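Local coordinates for protein lasso peptide isopeptidase AtxE2 (Asticcacaulis excentricus, PDB 5TXE) that hydrolyses the isopeptide bond of the lasso peptides astexin-2 and astexin-3, recognising their threaded loop and converting them to linear peptides, at residues Phe86-Lys91 and Leu141-Gln146; Thr183-Gly188 and Ala250-Lys255; Thr653-Arg658 and Pro669-Gln674. The protein carries 1 engineered substitution. One frame throughout, in Å; residues are numbered along the deposited sequence.

Interaction 1 of 3, residues Phe86-Lys91 and Leu141-Gln146; sequences FRMVVK and LAYLRQ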
loop_
_atom_site.group_PDB
_atom_site.type_symbol
_atom_site.label_atom_id
_atom_site.label_comp_id
_atom_site.label_asym_id
_atom_site.label_seq_id
_atom_site.Cartn_x
_atom_site.Cartn_y
_atom_site.Cartn_z
ATOM N N PHE A 86 8.688 -10.121 -14.093
ATOM C CA PHE A 86 7.833 -9.084 -14.650
ATOM C C PHE A 86 7.579 -9.298 -16.150
ATOM O O PHE A 86 8.463 -9.701 -16.866
ATOM C CB PHE A 86 8.466 -7.716 -14.439
ATOM C CG PHE A 86 8.582 -7.325 -13.004
ATOM C CD1 PHE A 86 7.516 -6.720 -12.371
ATOM C CD2 PHE A 86 9.731 -7.575 -12.288
ATOM C CE1 PHE A 86 7.591 -6.346 -11.055
ATOM C CE2 PHE A 86 9.814 -7.197 -10.966
ATOM C CZ PHE A 86 8.736 -6.589 -10.357
ATOM N N ARG A 87 6.360 -8.993 -16.600
ATOM C CA ARG A 87 5.972 -9.085 -18.038
ATOM C C ARG A 87 5.193 -7.814 -18.390
ATOM O O ARG A 87 4.298 -7.411 -17.624
ATOM C CB ARG A 87 4.977 -10.213 -18.347
ATOM C CG ARG A 87 5.144 -11.516 -17.690
ATOM C CD ARG A 87 4.134 -12.518 -18.193
ATOM N NE ARG A 87 3.082 -12.853 -17.238
ATOM C CZ ARG A 87 1.800 -12.889 -17.551
ATOM N NH1 ARG A 87 1.376 -12.555 -18.780
ATOM N NH2 ARG A 87 0.912 -13.251 -16.650
ATOM N N MET A 88 5.528 -7.201 -19.516
ATOM C CA MET A 88 4.697 -6.150 -20.080
ATOM C C MET A 88 3.690 -6.814 -21.051
ATOM O O MET A 88 4.072 -7.535 -21.993
ATOM C CB MET A 88 5.587 -5.125 -20.759
ATOM C CG MET A 88 4.882 -3.875 -21.271
ATOM S SD MET A 88 3.852 -2.963 -20.058
ATOM C CE MET A 88 5.215 -2.328 -19.099
ATOM N N VAL A 89 2.411 -6.620 -20.776
ATOM C CA VAL A 89 1.324 -7.295 -21.460
ATOM C C VAL A 89 0.407 -6.346 -22.280
ATOM O O VAL A 89 0.158 -5.224 -21.869
ATOM C CB VAL A 89 0.462 -8.030 -20.485
ATOM C CG1 VAL A 89 -0.532 -8.930 -21.222
ATOM C CG2 VAL A 89 1.350 -8.910 -19.603
ATOM N N VAL A 90 -0.019 -6.784 -23.463
ATOM C CA VAL A 90 -0.946 -6.033 -24.300
ATOM C C VAL A 90 -2.138 -6.940 -24.554
ATOM O O VAL A 90 -1.980 -8.094 -24.834
ATOM C CB VAL A 90 -0.303 -5.631 -25.609
ATOM C CG1 VAL A 90 -1.343 -5.040 -26.542
ATOM C CG2 VAL A 90 0.789 -4.603 -25.363
ATOM N N LYS A 91 -3.332 -6.421 -24.366
ATOM C CA LYS A 91 -4.567 -7.205 -24.481
ATOM C C LYS A 91 -5.627 -6.369 -25.230
ATOM O O LYS A 91 -5.837 -5.193 -24.905
ATOM C CB LYS A 91 -5.067 -7.533 -23.098
ATOM C CG LYS A 91 -6.476 -8.073 -23.041
ATOM C CD LYS A 91 -6.561 -9.455 -23.640
ATOM C CE LYS A 91 -7.870 -10.094 -23.189
ATOM N NZ LYS A 91 -7.999 -11.474 -23.662
ATOM N N LEU A 141 5.522 0.709 -27.242
ATOM C CA LEU A 141 5.422 1.131 -25.904
ATOM C C LEU A 141 6.781 1.616 -25.477
ATOM O O LEU A 141 7.787 1.089 -25.899
ATOM C CB LEU A 141 4.991 -0.045 -25.032
ATOM C CG LEU A 141 3.661 -0.729 -25.274
ATOM C CD1 LEU A 141 3.425 -1.838 -24.254
ATOM C CD2 LEU A 141 2.551 0.283 -25.140
ATOM N N ALA A 142 6.797 2.634 -24.624
ATOM C CA ALA A 142 7.986 3.028 -23.862
ATOM C C ALA A 142 7.626 2.989 -22.363
ATOM O O ALA A 142 6.502 3.326 -21.986
ATOM C CB ALA A 142 8.430 4.408 -24.224
ATOM N N TYR A 143 8.580 2.567 -21.533
ATOM C CA TYR A 143 8.317 2.337 -20.112
ATOM C C TYR A 143 9.641 2.195 -19.427
ATOM O O TYR A 143 10.671 1.917 -20.070
ATOM C CB TYR A 143 7.471 1.086 -19.898
ATOM C CG TYR A 143 8.058 -0.170 -20.507
ATOM C CD1 TYR A 143 7.844 -0.461 -21.833
ATOM C CD2 TYR A 143 8.846 -1.066 -19.764
ATOM C CE1 TYR A 143 8.385 -1.590 -22.422
ATOM C CE2 TYR A 143 9.417 -2.191 -20.367
ATOM C CZ TYR A 143 9.181 -2.436 -21.699
ATOM O OH TYR A 143 9.692 -3.508 -22.358
ATOM N N LEU A 144 9.638 2.426 -18.121
ATOM C CA LEU A 144 10.823 2.228 -17.293
ATOM C C LEU A 144 11.021 0.757 -16.904
ATOM O O LEU A 144 10.056 0.027 -16.718
ATOM C CB LEU A 144 10.696 3.034 -15.997
ATOM C CG LEU A 144 10.406 4.527 -16.173
ATOM C CD1 LEU A 144 10.289 5.156 -14.799
ATOM C CD2 LEU A 144 11.492 5.179 -16.988
ATOM N N ARG A 145 12.274 0.346 -16.813
ATOM C CA ARG A 145 12.629 -1.006 -16.427
ATOM C C ARG A 145 14.036 -1.032 -15.943
ATOM O O ARG A 145 14.934 -0.405 -16.521
ATOM C CB ARG A 145 12.447 -1.964 -17.598
ATOM C CG ARG A 145 13.288 -3.223 -17.486
ATOM C CD ARG A 145 13.004 -4.274 -18.549
ATOM N NE ARG A 145 14.021 -5.321 -18.479
ATOM C CZ ARG A 145 13.976 -6.490 -19.134
ATOM N NH1 ARG A 145 13.019 -6.765 -20.034
ATOM N NH2 ARG A 145 14.947 -7.365 -18.907
ATOM N N GLN A 146 14.237 -1.737 -14.828
ATOM C CA GLN A 146 15.534 -1.801 -14.163
ATOM C C GLN A 146 16.297 -3.117 -14.453
ATOM O O GLN A 146 15.722 -4.196 -14.341
ATOM C CB GLN A 146 15.308 -1.715 -12.663
ATOM C CG GLN A 146 16.591 -1.700 -11.850
ATOM C CD GLN A 146 16.333 -1.481 -10.347
ATOM O OE1 GLN A 146 15.653 -0.540 -9.945
ATOM N NE2 GLN A 146 16.893 -2.340 -9.523
#

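Interaction 2 of 3, residues Thr183-Gly188 and Ala250-Lys255; sequences TLIYSG and ARLREK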
loop_
_atom_site.group_PDB
_atom_site.type_symbol
_atom_site.label_atom_id
_atom_site.label_comp_id
_atom_site.label_asym_id
_atom_site.label_seq_id
_atom_site.Cartn_x
_atom_site.Cartn_y
_atom_site.Cartn_z
ATOM N N THR A 183 10.469 10.122 -31.236
ATOM C CA THR A 183 11.141 11.048 -30.344
ATOM C C THR A 183 10.614 10.887 -28.929
ATOM O O THR A 183 9.399 10.795 -28.736
ATOM C CB THR A 183 10.882 12.465 -30.826
ATOM O OG1 THR A 183 11.197 12.560 -32.228
ATOM C CG2 THR A 183 11.679 13.431 -30.046
ATOM N N LEU A 184 11.525 10.830 -27.948
ATOM C CA LEU A 184 11.155 10.588 -26.547
ATOM C C LEU A 184 11.736 11.691 -25.729
ATOM O O LEU A 184 12.887 12.087 -25.916
ATOM C CB LEU A 184 11.710 9.242 -26.016
ATOM C CG LEU A 184 11.155 7.951 -26.586
ATOM C CD1 LEU A 184 12.032 6.796 -26.135
ATOM C CD2 LEU A 184 9.737 7.723 -26.113
ATOM N N ILE A 185 10.953 12.139 -24.767
ATOM C CA ILE A 185 11.479 13.041 -23.750
ATOM C C ILE A 185 11.548 12.290 -22.412
ATOM O O ILE A 185 10.690 11.479 -22.098
ATOM C CB ILE A 185 10.599 14.302 -23.615
ATOM C CG1 ILE A 185 11.172 15.201 -22.557
ATOM C CG2 ILE A 185 9.162 13.948 -23.278
ATOM C CD1 ILE A 185 10.577 16.594 -22.568
ATOM N N TYR A 186 12.583 12.549 -21.649
ATOM C CA TYR A 186 12.803 11.825 -20.420
ATOM C C TYR A 186 13.494 12.677 -19.400
ATOM O O TYR A 186 14.114 13.690 -19.732
ATOM C CB TYR A 186 13.634 10.572 -20.668
ATOM C CG TYR A 186 15.105 10.798 -21.021
ATOM C CD1 TYR A 186 15.528 11.011 -22.341
ATOM C CD2 TYR A 186 16.086 10.711 -20.055
ATOM C CE1 TYR A 186 16.886 11.160 -22.686
ATOM C CE2 TYR A 186 17.445 10.866 -20.406
ATOM C CZ TYR A 186 17.827 11.089 -21.728
ATOM O OH TYR A 186 19.173 11.225 -22.050
ATOM N N SER A 187 13.304 12.287 -18.138
ATOM C CA SER A 187 13.747 13.078 -16.989
ATOM C C SER A 187 14.567 12.262 -16.014
ATOM O O SER A 187 14.506 11.032 -16.005
ATOM C CB SER A 187 12.531 13.614 -16.229
ATOM O OG SER A 187 11.710 12.589 -15.736
ATOM N N GLY A 188 15.322 12.957 -15.178
ATOM C CA GLY A 188 16.010 12.329 -14.028
ATOM C C GLY A 188 16.926 13.316 -13.338
ATOM O O GLY A 188 16.858 14.501 -13.656
ATOM N N ALA A 250 6.783 20.813 -20.283
ATOM C CA ALA A 250 5.435 20.754 -19.701
ATOM C C ALA A 250 4.646 19.504 -20.164
ATOM O O ALA A 250 3.904 18.923 -19.381
ATOM C CB ALA A 250 4.689 22.040 -19.986
ATOM N N ARG A 251 4.816 19.038 -21.403
ATOM C CA ARG A 251 4.133 17.758 -21.819
ATOM C C ARG A 251 4.549 16.540 -20.953
ATOM O O ARG A 251 3.863 15.505 -20.916
ATOM C CB ARG A 251 4.295 17.395 -23.325
ATOM C CG ARG A 251 2.945 17.203 -24.042
ATOM C CD ARG A 251 2.896 16.374 -25.325
ATOM N NE ARG A 251 3.752 16.901 -26.393
ATOM C CZ ARG A 251 3.937 16.282 -27.567
ATOM N NH1 ARG A 251 3.337 15.112 -27.817
ATOM N NH2 ARG A 251 4.736 16.820 -28.490
ATOM N N LEU A 252 5.701 16.637 -20.294
ATOM C CA LEU A 252 6.117 15.603 -19.376
ATOM C C LEU A 252 5.752 15.963 -17.925
ATOM O O LEU A 252 5.284 15.106 -17.203
ATOM C CB LEU A 252 7.626 15.298 -19.540
ATOM C CG LEU A 252 8.247 14.108 -18.778
ATOM C CD1 LEU A 252 7.600 12.826 -19.164
ATOM C CD2 LEU A 252 9.727 13.963 -19.030
ATOM N N ARG A 253 5.959 17.214 -17.530
ATOM C CA ARG A 253 5.787 17.691 -16.147
ATOM C C ARG A 253 4.310 17.731 -15.684
ATOM O O ARG A 253 3.988 17.300 -14.573
ATOM C CB ARG A 253 6.374 19.104 -16.016
ATOM C CG ARG A 253 7.192 19.322 -14.770
ATOM C CD ARG A 253 7.641 20.762 -14.546
ATOM N NE ARG A 253 7.793 20.960 -13.100
ATOM C CZ ARG A 253 8.748 20.396 -12.338
ATOM N NH1 ARG A 253 9.702 19.621 -12.867
ATOM N NH2 ARG A 253 8.775 20.612 -11.023
ATOM N N GLU A 254 3.431 18.281 -16.520
ATOM C CA GLU A 254 2.013 18.396 -16.178
ATOM C C GLU A 254 1.370 17.006 -16.141
ATOM O O GLU A 254 1.556 16.214 -17.043
ATOM C CB GLU A 254 1.242 19.230 -17.218
ATOM C CG GLU A 254 1.429 20.748 -17.184
ATOM C CD GLU A 254 0.593 21.438 -18.274
ATOM O OE1 GLU A 254 -0.648 21.227 -18.296
ATOM O OE2 GLU A 254 1.161 22.178 -19.122
ATOM N N LYS A 255 0.617 16.723 -15.099
ATOM C CA LYS A 255 -0.237 15.534 -15.061
ATOM C C LYS A 255 -1.734 15.904 -15.191
ATOM O O LYS A 255 -2.180 16.888 -14.638
ATOM C CB LYS A 255 -0.002 14.781 -13.752
ATOM C CG LYS A 255 -0.755 13.452 -13.666
ATOM C CD LYS A 255 -0.758 12.900 -12.240
ATOM C CE LYS A 255 0.529 12.124 -11.979
ATOM N NZ LYS A 255 0.772 11.905 -10.533
#

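Interaction 3 of 3, residues Thr653-Arg658 and Pro669-Gln674; sequences TIDWFR and PDKAAQ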
loop_
_atom_site.group_PDB
_atom_site.type_symbol
_atom_site.label_atom_id
_atom_site.label_comp_id
_atom_site.label_asym_id
_atom_site.label_seq_id
_atom_site.Cartn_x
_atom_site.Cartn_y
_atom_site.Cartn_z
ATOM N N THR A 653 4.672 -17.294 10.669
ATOM C CA THR A 653 3.600 -16.667 11.356
ATOM C C THR A 653 2.439 -17.665 11.584
ATOM O O THR A 653 1.859 -17.691 12.657
ATOM C CB THR A 653 3.107 -15.462 10.577
ATOM O OG1 THR A 653 4.025 -14.409 10.803
ATOM C CG2 THR A 653 1.743 -15.018 11.071
ATOM N N ILE A 654 2.158 -18.523 10.600
ATOM C CA ILE A 654 1.184 -19.603 10.800
ATOM C C ILE A 654 1.666 -20.558 11.870
ATOM O O ILE A 654 0.901 -20.926 12.764
ATOM C CB ILE A 654 0.901 -20.344 9.506
ATOM C CG1 ILE A 654 0.122 -19.438 8.591
ATOM C CG2 ILE A 654 0.075 -21.595 9.728
ATOM C CD1 ILE A 654 0.070 -19.921 7.161
ATOM N N ASP A 655 2.931 -20.945 11.828
ATOM C CA ASP A 655 3.424 -21.874 12.814
ATOM C C ASP A 655 3.297 -21.257 14.210
ATOM O O ASP A 655 3.006 -21.937 15.194
ATOM C CB ASP A 655 4.901 -22.203 12.605
ATOM C CG ASP A 655 5.195 -23.030 11.353
ATOM O OD1 ASP A 655 4.259 -23.527 10.699
ATOM O OD2 ASP A 655 6.391 -23.161 10.994
ATOM N N TRP A 656 3.589 -19.977 14.301
ATOM C CA TRP A 656 3.606 -19.323 15.588
ATOM C C TRP A 656 2.212 -19.364 16.203
ATOM O O TRP A 656 2.072 -19.716 17.376
ATOM C CB TRP A 656 4.063 -17.897 15.437
ATOM C CG TRP A 656 4.119 -17.053 16.624
ATOM C CD1 TRP A 656 3.234 -16.083 16.951
ATOM C CD2 TRP A 656 5.172 -16.948 17.553
ATOM N NE1 TRP A 656 3.636 -15.405 18.060
ATOM C CE2 TRP A 656 4.829 -15.922 18.466
ATOM C CE3 TRP A 656 6.357 -17.642 17.746
ATOM C CZ2 TRP A 656 5.612 -15.595 19.545
ATOM C CZ3 TRP A 656 7.174 -17.270 18.824
ATOM C CH2 TRP A 656 6.830 -16.238 19.670
ATOM N N PHE A 657 1.216 -18.927 15.442
ATOM C CA PHE A 657 -0.156 -18.964 15.951
ATOM C C PHE A 657 -0.696 -20.387 16.202
ATOM O O PHE A 657 -1.373 -20.621 17.200
ATOM C CB PHE A 657 -1.071 -18.165 15.075
ATOM C CG PHE A 657 -0.908 -16.667 15.220
ATOM C CD1 PHE A 657 -0.931 -16.085 16.441
ATOM C CD2 PHE A 657 -0.640 -15.891 14.136
ATOM C CE1 PHE A 657 -0.725 -14.730 16.579
ATOM C CE2 PHE A 657 -0.462 -14.527 14.249
ATOM C CZ PHE A 657 -0.539 -13.943 15.467
ATOM N N ARG A 658 -0.334 -21.355 15.377
ATOM C CA ARG A 658 -0.693 -22.744 15.674
ATOM C C ARG A 658 -0.085 -23.221 16.978
ATOM O O ARG A 658 -0.736 -23.940 17.750
ATOM C CB ARG A 658 -0.269 -23.699 14.578
ATOM C CG ARG A 658 -1.083 -23.544 13.325
ATOM C CD ARG A 658 -0.695 -24.572 12.244
ATOM N NE ARG A 658 -1.217 -25.878 12.593
ATOM C CZ ARG A 658 -0.545 -27.025 12.612
ATOM N NH1 ARG A 658 0.721 -27.124 12.214
ATOM N NH2 ARG A 658 -1.192 -28.110 12.999
ATOM N N PRO A 669 11.090 -32.319 10.006
ATOM C CA PRO A 669 12.343 -32.255 10.779
ATOM C C PRO A 669 13.108 -30.932 10.655
ATOM O O PRO A 669 13.837 -30.561 11.578
ATOM C CB PRO A 669 13.162 -33.446 10.228
ATOM C CG PRO A 669 12.164 -34.315 9.543
ATOM C CD PRO A 669 11.163 -33.354 8.959
ATOM N N ASP A 670 12.926 -30.210 9.554
ATOM C CA ASP A 670 13.552 -28.879 9.405
ATOM C C ASP A 670 12.898 -27.766 10.252
ATOM O O ASP A 670 13.382 -26.650 10.228
ATOM C CB ASP A 670 13.609 -28.423 7.934
ATOM C CG ASP A 670 12.235 -28.309 7.302
ATOM O OD1 ASP A 670 11.523 -29.340 7.250
ATOM O OD2 ASP A 670 11.868 -27.199 6.872
ATOM N N LYS A 671 11.836 -28.083 11.012
ATOM C CA LYS A 671 11.270 -27.148 11.979
ATOM C C LYS A 671 11.548 -27.484 13.420
ATOM O O LYS A 671 11.143 -26.749 14.320
ATOM C CB LYS A 671 9.784 -27.089 11.780
ATOM C CG LYS A 671 9.442 -26.350 10.510
ATOM C CD LYS A 671 7.936 -26.340 10.256
ATOM C CE LYS A 671 7.634 -25.616 8.953
ATOM N NZ LYS A 671 6.187 -25.360 8.830
ATOM N N ALA A 672 12.255 -28.575 13.656
ATOM C CA ALA A 672 12.482 -29.081 14.999
ATOM C C ALA A 672 13.202 -28.096 15.881
ATOM O O ALA A 672 12.848 -27.901 17.054
ATOM C CB ALA A 672 13.261 -30.391 14.935
ATOM N N ALA A 673 14.193 -27.420 15.323
ATOM C CA ALA A 673 14.940 -26.413 16.107
ATOM C C ALA A 673 14.059 -25.218 16.477
ATOM O O ALA A 673 14.182 -24.648 17.549
ATOM C CB ALA A 673 16.170 -25.942 15.340
ATOM N N GLN A 674 13.167 -24.842 15.576
ATOM C CA GLN A 674 12.251 -23.743 15.840
ATOM C C GLN A 674 11.350 -24.089 17.006
ATOM O O GLN A 674 11.220 -23.321 17.928
ATOM C CB GLN A 674 11.441 -23.451 14.594
ATOM C CG GLN A 674 10.131 -22.705 14.789
ATOM C CD GLN A 674 9.376 -22.602 13.465
ATOM O OE1 GLN A 674 9.737 -21.801 12.629
ATOM N NE2 GLN A 674 8.346 -23.394 13.288
#

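Interaction 1 of 3, residues Phe86-Lys91 and Leu141-Gln146
One face of the Tyr-143 ring receives the methyl end of Met-88, while the Tyr-143 side chain also touches Trp-154 and Ala-156 of the neighbouring strand 150-157. This is packing between two adjacent blades of the beta-propeller that accompanies the catalytic domain in prolyl oligopeptidases: strand 83-92 belongs to one antiparallel sheet, strand 140-147 to the next. No hydrogen bond joins the two segments, whose axes come within 10.4 Å and run at 152°, so these two segments meet through side chains alone. Met-88 CE stands 3.8 Å above the ring plane and is displaced toward the rim, near Tyr-143 CG and CD2, which makes a CH-pi contact. Its sulfur sits higher above the same face and closer to the ring axis, with SD 5.2 Å from the centroid of the Tyr-143 ring, a Met-aromatic contact. Methionine suits the place because its unbranched chain can fold: CG is anti to the backbone N, and bends at chi2 and chi3 then turn the methyl over the ring. Tyr-143 takes the crowded position, CG between its backbone N and carbonyl carbon (chi1 56°), while its hydroxyl hydrogen-bonds to Asp-103 of strand 100-104, in the same sheet as Met-88; Asp-103 also forms a salt bridge with Arg-145. Leu-141 adds a second apolar contact. Branched at its end, it reaches between two residues of the facing strand, and one methyl does all the touching: Leu-141 CD1 is 3.9 Å from Met-88 CG and 4.0 Å from Val-90 CG2.

Interaction 2 of 3, residues Thr183-Gly188 and Ala250-Lys255
Leu-252 reaches Ile-185, Tyr-186 and Ser-187 because its CG is anti to the backbone N (chi1 -173°) and chi2, 60°, folds CD1 back and leaves CD2 extended, anti to CA, pointing at the strand. Ile-185 answers with CG1 likewise anti to its own backbone N, and the two side chains meet at a slant, with Ile-185 CG1 4.0 Å from Leu-252 CD2. CD2 is the leucine atom at each of the three contacts. It also rests on the backbone, Tyr-186 CA being 4.0 Å from Leu-252 CD2, and against the small side chain that follows, Ser-187 CB being 4.0 Å from the same methyl. Leucine suits the task, since its fork lets one branch be pressed into the strand; it contributes more than half of the 159 Å² buried between the segments. A residue as short as Ser-187 lets the methyl come close to the strand, while the longer, beta-branched Ile-185 meets it from one side with its CG1. Tyr-186 has its CB directed away, so only its backbone meets the helix. Gln-177 and Tyr-231, on the strands to either side of 183-188, touch Leu-252 too. The last helical turn is closed by the backbone bond from Glu-254 N to Ala-250 O, 3.0 Å, and Arg-251 hydrogen-bonds to the carbonyl of Leu-179. Leu-184 packs instead on Val-166 and Ile-167 of the preceding sheet. Such a four-stranded antiparallel sheet is a blade of the beta-propeller, here with the last turn of helix 246-253, part of the connection to the next blade, pressed on one face.

Interaction 3 of 3, residues Thr653-Arg658 and Pro669-Gln674
Asp-655 OD2 is gripped by two donors, Lys-671 NZ at 3.1 Å and Gln-674 NE2 at 3.0 Å. The lysine approaches on the syn side, the side of the other carboxylate oxygen, and forms a salt bridge; it also makes a weak hydrogen bond to Asp-655 OD1 at 3.3 Å, so the ammonium group straddles both oxygens. The amide arrives on the anti side, 31° out of the carboxylate plane. Its bond is nearly straight, 166° at the hydrogen, and the acceptor lies close to the amide's own plane even though the two flat groups are turned 67° apart. Both donors must span a wide gap, which suits long side chains: Lys-671 and Gln-674 are extended beyond CG, and Gln-674 sets out with CG anti to its backbone N. Asp-655, short and buried, stays near its helix, and the double grip probably stabilises its negative charge. Lys-671 NZ has a second salt-bridge partner in Asp-666, so it links the connection between the helices to the same site. Asp-655 also touches Tyr-675 and Trp-678 of helix 672-684. Next to it, Trp-656 packs edge-to-face on Trp-678, while Trp-656 and Phe-657 rest on Val-547: helix 643-662 of the alpha/beta-hydrolase domain packs on strand 545-548 of the central sheet and also meets the C-terminal helix 672-684.

Overall arrangement
Interactions 1 and 2 belong to the propeller, interaction 3 to the alpha/beta-hydrolase domain. The first two follow one another along the chain, with centres about 18 Å apart, and they touch: Ala-142 CB lies 4.0 Å from Leu-184 CD2, so strand 140-147 packs on one blade through Tyr-143 and on the next through Ala-142. Interaction 3 stands apart, its centre about 39 Å from that of interaction 1 and about 51 Å from that of interaction 2, on the opposite side of the chain's centre from the latter. All three lie away from the engineered nucleophile position Ala-527 and from His-638, although helix 643-662 begins shortly after that histidine.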